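Local coordinates for protein beta-L-arabinobiosidase (Bacteroides thetaiotaomicron, PDB 5MQR) that probably hydrolyses glycosidic linkages of complex plant pectin, acting as a beta-L-arabinobiosidase in a gut bacterium, at residues E98-S110 with W116-V128. Numbering follows the deposited sequence.
Sequences EHVPPSQTFLMTS and WTNPEIVFPPYKV
Ser110 places CB over the face of the Trp116 indole, 3.5 Å from the centroid of its six-membered ring and 16° off the ring normal, a CH-pi contact at the turn end of this antiparallel hairpin. Met108, a selenomethionine, bends its chain so that CE reaches CB of Trp116 at 3.7 Å; its CB lies by Trp116 CE3 and its CG against Pro119. With an alanine at Trp116, Ser110 CB would probably lose its aromatic face and Met108 CB its indole neighbour, while the contact of Met108 CE with CB could remain. Thr117 sets OG1 between its backbone N and carbonyl carbon (chi1 58°), where it accepts the N-H of Thr109 at 3.0 Å, and its own N-H returns to Thr109 O. Phe106 brings CD1 to 3.5 Å from Pro119 CB, and its CE1 meets Ile121 CG1. Leu107 and Glu120 exchange two backbone bonds. A classic bulge follows: Thr105 O accepts from both Val122 N (2.9 Å), in the carbonyl plane, and Phe123 N (3.3 Å), tilted 27° from it. Packing is tight round Met108, Pro119, Trp116 and Phe106; Thr117, Asn118, Glu120 and Ile121 still face solvent, though Thr117 and Ile121 share in the contact. A water lies between Thr117 OG1 and Asn118 O. At the open end, another bridges Ser103 O and Tyr126 N. The hairpin is half of a four-stranded sheet, consistent with a propeller blade: strand 104-110 bonds to strand 86-94, strand 120-123 is outermost, and Thr105, Leu107 and Phe123 pack on strand 148-157, the latter two also on strand 186-192, of the next sheet.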
ATOM      1  N   GLU A  98     -25.833  19.268  30.205  1.00 28.45           N
ATOM      2  CA  GLU A  98     -26.141  17.836  30.281  1.00 29.26           C
ATOM      3  C   GLU A  98     -27.031  17.579  31.477  1.00 29.65           C
ATOM      4  O   GLU A  98     -26.781  18.103  32.582  1.00 29.09           O
ATOM      5  CB  GLU A  98     -24.861  16.983  30.397  1.00 29.23           C
ATOM      6  CG  GLU A  98     -25.082  15.478  30.236  1.00 29.71           C
ATOM      7  CD  GLU A  98     -23.784  14.684  30.096  1.00 29.58           C
ATOM      8  OE1 GLU A  98     -23.138  14.757  29.034  1.00 29.37           O
ATOM      9  OE2 GLU A  98     -23.406  13.998  31.068  1.00 30.08           O
ATOM     10  N   HIS A  99     -28.108  16.834  31.214  1.00 30.58           N
ATOM     11  CA  HIS A  99     -29.104  16.457  32.219  1.00 31.96           C
ATOM     12  C   HIS A  99     -29.889  17.635  32.801  1.00 32.24           C
ATOM     13  O   HIS A  99     -30.518  17.503  33.873  1.00 32.66           O
ATOM     14  CB  HIS A  99     -28.456  15.638  33.354  1.00 33.30           C
ATOM     15  CG  HIS A  99     -27.735  14.408  32.879  1.00 34.08           C
ATOM     16  ND1 HIS A  99     -26.782  13.765  33.639  1.00 34.82           N
ATOM     17  CD2 HIS A  99     -27.837  13.701  31.726  1.00 34.12           C
ATOM     18  CE1 HIS A  99     -26.327  12.717  32.976  1.00 34.78           C
ATOM     19  NE2 HIS A  99     -26.949  12.659  31.811  1.00 34.46           N
ATOM     20  N   VAL A 100     -29.873  18.768  32.098  1.00 31.40           N
ATOM     21  CA  VAL A 100     -30.706  19.904  32.465  1.00 31.91           C
ATOM     22  C   VAL A 100     -31.729  20.055  31.351  1.00 31.59           C
ATOM     23  O   VAL A 100     -31.357  20.360  30.209  1.00 30.51           O
ATOM     24  CB  VAL A 100     -29.897  21.205  32.686  1.00 31.83           C
ATOM     25  CG1 VAL A 100     -30.831  22.375  33.030  1.00 31.74           C
ATOM     26  CG2 VAL A 100     -28.866  20.987  33.793  1.00 31.72           C
ATOM     27  N   PRO A 101     -33.015  19.833  31.672  1.00 32.06           N
ATOM     28  CA  PRO A 101     -34.055  19.888  30.642  1.00 32.24           C
ATOM     29  C   PRO A 101     -34.264  21.305  30.093  1.00 31.94           C
ATOM     30  O   PRO A 101     -33.808  22.255  30.723  1.00 32.80           O
ATOM     31  CB  PRO A 101     -35.303  19.404  31.372  1.00 32.92           C
ATOM     32  CG  PRO A 101     -35.050  19.693  32.817  1.00 33.66           C
ATOM     33  CD  PRO A 101     -33.568  19.651  33.025  1.00 32.90           C
ATOM     34  N   PRO A 102     -34.921  21.470  28.944  1.00 31.54           N
ATOM     35  CA  PRO A 102     -35.484  20.372  28.148  1.00 31.37           C
ATOM     36  C   PRO A 102     -34.450  19.604  27.326  1.00 29.73           C
ATOM     37  O   PRO A 102     -33.267  19.927  27.332  1.00 29.33           O
ATOM     38  CB  PRO A 102     -36.533  21.074  27.252  1.00 31.72           C
ATOM     39  CG  PRO A 102     -36.081  22.497  27.170  1.00 31.85           C
ATOM     40  CD  PRO A 102     -35.381  22.792  28.471  1.00 31.92           C
ATOM     41  N   SER A 103     -34.918  18.566  26.651  1.00 29.03           N
ATOM     42  CA  SER A 103     -34.053  17.604  26.010  1.00 27.99           C
ATOM     43  C   SER A 103     -34.843  16.945  24.902  1.00 27.94           C
ATOM     44  O   SER A 103     -36.027  16.611  25.095  1.00 28.44           O
ATOM     45  CB  SER A 103     -33.603  16.557  27.042  1.00 27.86           C
ATOM     46  OG  SER A 103     -32.601  15.689  26.534  1.00 27.39           O
ATOM     47  N   GLN A 104     -34.199  16.747  23.757  1.00 26.91           N
ATOM     48  CA  GLN A 104     -34.857  16.156  22.604  1.00 26.94           C
ATOM     49  C   GLN A 104     -33.846  15.527  21.688  1.00 26.55           C
ATOM     50  O   GLN A 104     -32.644  15.695  21.902  1.00 26.81           O
ATOM     51  CB  GLN A 104     -35.634  17.213  21.833  1.00 27.27           C
ATOM     52  CG  GLN A 104     -34.761  18.286  21.227  1.00 27.12           C
ATOM     53  CD  GLN A 104     -35.521  19.547  20.873  1.00 27.72           C
ATOM     54  OE1 GLN A 104     -36.657  19.761  21.296  1.00 28.19           O
ATOM     55  NE2 GLN A 104     -34.882  20.400  20.081  1.00 27.50           N
ATOM     56  N   THR A 105     -34.341  14.828  20.665  1.00 26.20           N
ATOM     57  CA  THR A 105     -33.509  14.154  19.681  1.00 25.64           C
ATOM     58  C   THR A 105     -33.776  14.713  18.281  1.00 25.46           C
ATOM     59  O   THR A 105     -34.926  14.862  17.884  1.00 25.94           O
ATOM     60  CB  THR A 105     -33.786  12.639  19.731  1.00 25.71           C
ATOM     61  OG1 THR A 105     -33.465  12.163  21.044  1.00 25.89           O
ATOM     62  CG2 THR A 105     -32.973  11.844  18.645  1.00 25.02           C
ATOM     63  N   PHE A 106     -32.695  15.024  17.572  1.00 24.90           N
ATOM     64  CA  PHE A 106     -32.714  15.612  16.227  1.00 25.08           C
ATOM     65  C   PHE A 106     -32.363  14.564  15.172  1.00 25.31           C
ATOM     66  O   PHE A 106     -31.645  13.600  15.468  1.00 24.55           O
ATOM     67  CB  PHE A 106     -31.682  16.719  16.104  1.00 24.35           C
ATOM     68  CG  PHE A 106     -32.079  18.030  16.726  1.00 24.31           C
ATOM     69  CD1 PHE A 106     -33.093  18.800  16.163  1.00 24.93           C
ATOM     70  CD2 PHE A 106     -31.372  18.543  17.803  1.00 23.90           C
ATOM     71  CE1 PHE A 106     -33.423  20.051  16.701  1.00 25.23           C
ATOM     72  CE2 PHE A 106     -31.681  19.782  18.334  1.00 24.36           C
ATOM     73  CZ  PHE A 106     -32.710  20.544  17.785  1.00 24.76           C
ATOM     74  N   LEU A 107     -32.867  14.767  13.957  1.00 26.08           N
ATOM     75  CA  LEU A 107     -32.504  13.959  12.785  1.00 26.87           C
ATOM     76  C   LEU A 107     -32.135  14.835  11.585  1.00 27.91           C
ATOM     77  O   LEU A 107     -32.817  15.843  11.305  1.00 28.95           O
ATOM     78  CB  LEU A 107     -33.656  13.060  12.358  1.00 27.33           C
ATOM     79  CG  LEU A 107     -33.408  12.057  11.231  1.00 27.15           C
ATOM     80  CD1 LEU A 107     -32.548  10.899  11.738  1.00 26.74           C
ATOM     81  CD2 LEU A 107     -34.722  11.553  10.677  1.00 27.76           C
HETATM   82  N   MSE A 108     -31.107  14.404  10.859  1.00 28.36           N
HETATM   83  CA  MSE A 108     -30.638  15.043   9.636  1.00 29.66           C
HETATM   84  C   MSE A 108     -30.299  13.982   8.628  1.00 29.84           C
HETATM   85  O   MSE A 108     -29.865  12.885   8.983  1.00 28.17           O
HETATM   86  CB  MSE A 108     -29.275  15.684   9.865  1.00 30.66           C
HETATM   87  CG  MSE A 108     -29.285  16.824  10.837  1.00 32.35           C
HETATM   88 SE   MSE A 108     -27.432  17.191  11.348  1.00 32.76          SE
HETATM   89  CE  MSE A 108     -27.033  18.458   9.901  1.00 31.82           C
ATOM     90  N   THR A 109     -30.403  14.342   7.356  1.00 30.90           N
ATOM     91  CA  THR A 109     -30.148  13.409   6.274  1.00 31.25           C
ATOM     92  C   THR A 109     -29.291  14.026   5.150  1.00 30.61           C
ATOM     93  O   THR A 109     -29.209  15.239   5.041  1.00 30.21           O
ATOM     94  CB  THR A 109     -31.470  12.785   5.779  1.00 32.58           C
ATOM     95  OG1 THR A 109     -31.158  11.681   4.922  1.00 34.72           O
ATOM     96  CG2 THR A 109     -32.340  13.774   5.037  1.00 33.21           C
ATOM     97  N   SER A 110     -28.618  13.168   4.372  1.00 30.20           N
ATOM     98  CA  SER A 110     -27.730  13.583   3.267  1.00 30.60           C
ATOM     99  C   SER A 110     -27.640  12.501   2.186  1.00 31.81           C
ATOM    100  O   SER A 110     -27.518  11.325   2.504  1.00 31.30           O
ATOM    101  CB  SER A 110     -26.337  13.891   3.830  1.00 29.49           C
ATOM    102  OG  SER A 110     -25.417  14.331   2.843  1.00 28.63           O
ATOM    103  N   TRP A 116     -26.176  18.381   4.044  1.00 28.02           N
ATOM    104  CA  TRP A 116     -27.198  17.814   4.903  1.00 27.89           C
ATOM    105  C   TRP A 116     -28.435  18.726   5.007  1.00 28.26           C
ATOM    106  O   TRP A 116     -28.334  19.947   4.917  1.00 28.49           O
ATOM    107  CB  TRP A 116     -26.623  17.620   6.309  1.00 27.23           C
ATOM    108  CG  TRP A 116     -25.506  16.654   6.357  1.00 26.27           C
ATOM    109  CD1 TRP A 116     -24.216  16.867   5.972  1.00 25.74           C
ATOM    110  CD2 TRP A 116     -25.578  15.305   6.810  1.00 26.05           C
ATOM    111  NE1 TRP A 116     -23.477  15.722   6.151  1.00 25.55           N
ATOM    112  CE2 TRP A 116     -24.287  14.747   6.668  1.00 25.57           C
ATOM    113  CE3 TRP A 116     -26.606  14.509   7.315  1.00 26.06           C
ATOM    114  CZ2 TRP A 116     -24.003  13.430   7.004  1.00 25.36           C
ATOM    115  CZ3 TRP A 116     -26.323  13.215   7.672  1.00 26.03           C
ATOM    116  CH2 TRP A 116     -25.032  12.679   7.515  1.00 25.78           C
ATOM    117  N   THR A 117     -29.592  18.119   5.234  1.00 27.95           N
ATOM    118  CA  THR A 117     -30.788  18.857   5.608  1.00 28.38           C
ATOM    119  C   THR A 117     -30.612  19.424   7.024  1.00 28.01           C
ATOM    120  O   THR A 117     -29.718  18.996   7.788  1.00 27.20           O
ATOM    121  CB  THR A 117     -32.020  17.941   5.621  1.00 28.71           C
ATOM    122  OG1 THR A 117     -31.788  16.857   6.526  1.00 28.18           O
ATOM    123  CG2 THR A 117     -32.305  17.382   4.215  1.00 29.08           C
ATOM    124  N   ASN A 118     -31.471  20.366   7.370  1.00 28.06           N
ATOM    125  CA  ASN A 118     -31.496  20.906   8.718  1.00 28.60           C
ATOM    126  C   ASN A 118     -31.950  19.867   9.759  1.00 28.64           C
ATOM    127  O   ASN A 118     -32.771  19.007   9.454  1.00 28.41           O
ATOM    128  CB  ASN A 118     -32.390  22.159   8.780  1.00 29.38           C
ATOM    129  CG  ASN A 118     -31.823  23.324   7.961  1.00 29.48           C
ATOM    130  OD1 ASN A 118     -30.608  23.484   7.806  1.00 29.59           O
ATOM    131  ND2 ASN A 118     -32.705  24.126   7.426  1.00 30.57           N
ATOM    132  N   PRO A 119     -31.389  19.938  10.991  1.00 29.11           N
ATOM    133  CA  PRO A 119     -31.878  19.081  12.080  1.00 29.44           C
ATOM    134  C   PRO A 119     -33.361  19.282  12.223  1.00 30.42           C
ATOM    135  O   PRO A 119     -33.830  20.411  12.217  1.00 30.27           O
ATOM    136  CB  PRO A 119     -31.165  19.603  13.330  1.00 29.20           C
ATOM    137  CG  PRO A 119     -29.976  20.318  12.818  1.00 29.12           C
ATOM    138  CD  PRO A 119     -30.239  20.760  11.403  1.00 28.78           C
ATOM    139  N   GLU A 120     -34.073  18.177  12.321  1.00 31.68           N
ATOM    140  CA  GLU A 120     -35.505  18.150  12.446  1.00 33.12           C
ATOM    141  C   GLU A 120     -35.756  17.427  13.772  1.00 32.03           C
ATOM    142  O   GLU A 120     -35.150  16.379  14.012  1.00 31.31           O
ATOM    143  CB  GLU A 120     -36.043  17.334  11.271  1.00 35.85           C
ATOM    144  CG  GLU A 120     -37.211  17.918  10.517  1.00 39.46           C
ATOM    145  CD  GLU A 120     -37.779  16.937   9.487  1.00 42.04           C
ATOM    146  OE1 GLU A 120     -36.991  16.391   8.679  1.00 43.86           O
ATOM    147  OE2 GLU A 120     -39.010  16.710   9.498  1.00 45.12           O
ATOM    148  N   ILE A 121     -36.633  17.950  14.627  1.00 31.03           N
ATOM    149  CA  ILE A 121     -36.939  17.273  15.892  1.00 30.49           C
ATOM    150  C   ILE A 121     -37.672  15.964  15.580  1.00 30.64           C
ATOM    151  O   ILE A 121     -38.738  15.976  14.956  1.00 32.03           O
ATOM    152  CB  ILE A 121     -37.776  18.147  16.852  1.00 30.85           C
ATOM    153  CG1 ILE A 121     -36.988  19.411  17.270  1.00 30.50           C
ATOM    154  CG2 ILE A 121     -38.170  17.367  18.107  1.00 30.86           C
ATOM    155  CD1 ILE A 121     -37.861  20.544  17.768  1.00 30.86           C
ATOM    156  N   VAL A 122     -37.090  14.842  15.994  1.00 29.37           N
ATOM    157  CA  VAL A 122     -37.633  13.511  15.673  1.00 29.23           C
ATOM    158  C   VAL A 122     -38.263  12.855  16.916  1.00 29.09           C
ATOM    159  O   VAL A 122     -39.241  12.142  16.792  1.00 29.08           O
ATOM    160  CB  VAL A 122     -36.583  12.633  14.936  1.00 28.74           C
ATOM    161  CG1 VAL A 122     -35.411  12.242  15.832  1.00 28.07           C
ATOM    162  CG2 VAL A 122     -37.232  11.409  14.323  1.00 29.35           C
ATOM    163  N   PHE A 123     -37.714  13.122  18.100  1.00 29.00           N
ATOM    164  CA  PHE A 123     -38.410  12.858  19.363  1.00 29.79           C
ATOM    165  C   PHE A 123     -38.380  14.147  20.202  1.00 30.39           C
ATOM    166  O   PHE A 123     -37.305  14.623  20.530  1.00 30.17           O
ATOM    167  CB  PHE A 123     -37.776  11.691  20.105  1.00 29.38           C
ATOM    168  CG  PHE A 123     -37.844  10.385  19.346  1.00 29.28           C
ATOM    169  CD1 PHE A 123     -39.063   9.796  19.073  1.00 29.73           C
ATOM    170  CD2 PHE A 123     -36.693   9.758  18.892  1.00 28.63           C
ATOM    171  CE1 PHE A 123     -39.148   8.609  18.383  1.00 29.61           C
ATOM    172  CE2 PHE A 123     -36.772   8.560  18.194  1.00 28.56           C
ATOM    173  CZ  PHE A 123     -38.006   7.989  17.944  1.00 29.16           C
ATOM    174  N   PRO A 124     -39.560  14.732  20.511  1.00 31.48           N
ATOM    175  CA  PRO A 124     -39.618  16.026  21.162  1.00 32.01           C
ATOM    176  C   PRO A 124     -39.554  15.931  22.697  1.00 32.69           C
ATOM    177  O   PRO A 124     -39.621  14.825  23.246  1.00 33.18           O
ATOM    178  CB  PRO A 124     -41.002  16.557  20.722  1.00 32.53           C
ATOM    179  CG  PRO A 124     -41.849  15.354  20.625  1.00 32.61           C
ATOM    180  CD  PRO A 124     -40.926  14.210  20.256  1.00 32.29           C
ATOM    181  N   PRO A 125     -39.447  17.088  23.386  1.00 32.73           N
ATOM    182  CA  PRO A 125     -39.527  17.135  24.855  1.00 33.03           C
ATOM    183  C   PRO A 125     -40.758  16.399  25.390  1.00 33.63           C
ATOM    184  O   PRO A 125     -41.847  16.509  24.804  1.00 33.49           O
ATOM    185  CB  PRO A 125     -39.638  18.632  25.150  1.00 33.16           C
ATOM    186  CG  PRO A 125     -38.966  19.294  23.993  1.00 32.66           C
ATOM    187  CD  PRO A 125     -39.274  18.434  22.806  1.00 32.72           C
ATOM    188  N   TYR A 126     -40.568  15.663  26.481  1.00 33.91           N
ATOM    189  CA  TYR A 126     -41.603  14.807  27.061  1.00 34.91           C
ATOM    190  C   TYR A 126     -41.816  15.184  28.516  1.00 35.89           C
ATOM    191  O   TYR A 126     -40.863  15.387  29.248  1.00 35.56           O
ATOM    192  CB  TYR A 126     -41.165  13.349  26.951  1.00 34.53           C
ATOM    193  CG  TYR A 126     -42.198  12.319  27.360  1.00 35.35           C
ATOM    194  CD1 TYR A 126     -42.432  12.023  28.718  1.00 35.50           C
ATOM    195  CD2 TYR A 126     -42.935  11.608  26.389  1.00 35.42           C
ATOM    196  CE1 TYR A 126     -43.387  11.083  29.097  1.00 36.20           C
ATOM    197  CE2 TYR A 126     -43.884  10.655  26.762  1.00 36.04           C
ATOM    198  CZ  TYR A 126     -44.113  10.401  28.117  1.00 36.32           C
ATOM    199  OH  TYR A 126     -45.026   9.463  28.500  1.00 36.14           O
ATOM    200  N   LYS A 127     -43.072  15.254  28.934  1.00 38.21           N
ATOM    201  CA  LYS A 127     -43.421  15.589  30.317  1.00 39.90           C
ATOM    202  C   LYS A 127     -43.250  14.427  31.258  1.00 38.74           C
ATOM    203  O   LYS A 127     -43.910  13.420  31.103  1.00 38.03           O
ATOM    204  CB  LYS A 127     -44.871  16.069  30.410  1.00 42.97           C
ATOM    205  CG  LYS A 127     -45.004  17.535  30.055  1.00 45.73           C
ATOM    206  CD  LYS A 127     -46.397  17.957  29.551  1.00 48.81           C
ATOM    207  CE  LYS A 127     -46.250  18.868  28.314  1.00 50.76           C
ATOM    208  NZ  LYS A 127     -47.346  19.876  28.204  1.00 53.11           N
ATOM    209  N   VAL A 128     -42.374  14.585  32.243  1.00 38.26           N
ATOM    210  CA  VAL A 128     -42.309  13.659  33.373  1.00 38.72           C
ATOM    211  C   VAL A 128     -43.616  13.868  34.141  1.00 40.28           C
ATOM    212  O   VAL A 128     -43.985  15.025  34.377  1.00 41.43           O
ATOM    213  CB  VAL A 128     -41.121  13.962  34.307  1.00 38.01           C
ATOM    214  CG1 VAL A 128     -41.096  12.989  35.481  1.00 38.40           C
ATOM    215  CG2 VAL A 128     -39.811  13.918  33.539  1.00 36.76           C
TER
HETATM  216  O   HOH W   1     -37.713  15.418  27.094  1.00 23.55           O
HETATM  217  O   HOH W   2     -33.687  16.767   8.292  1.00 33.38           O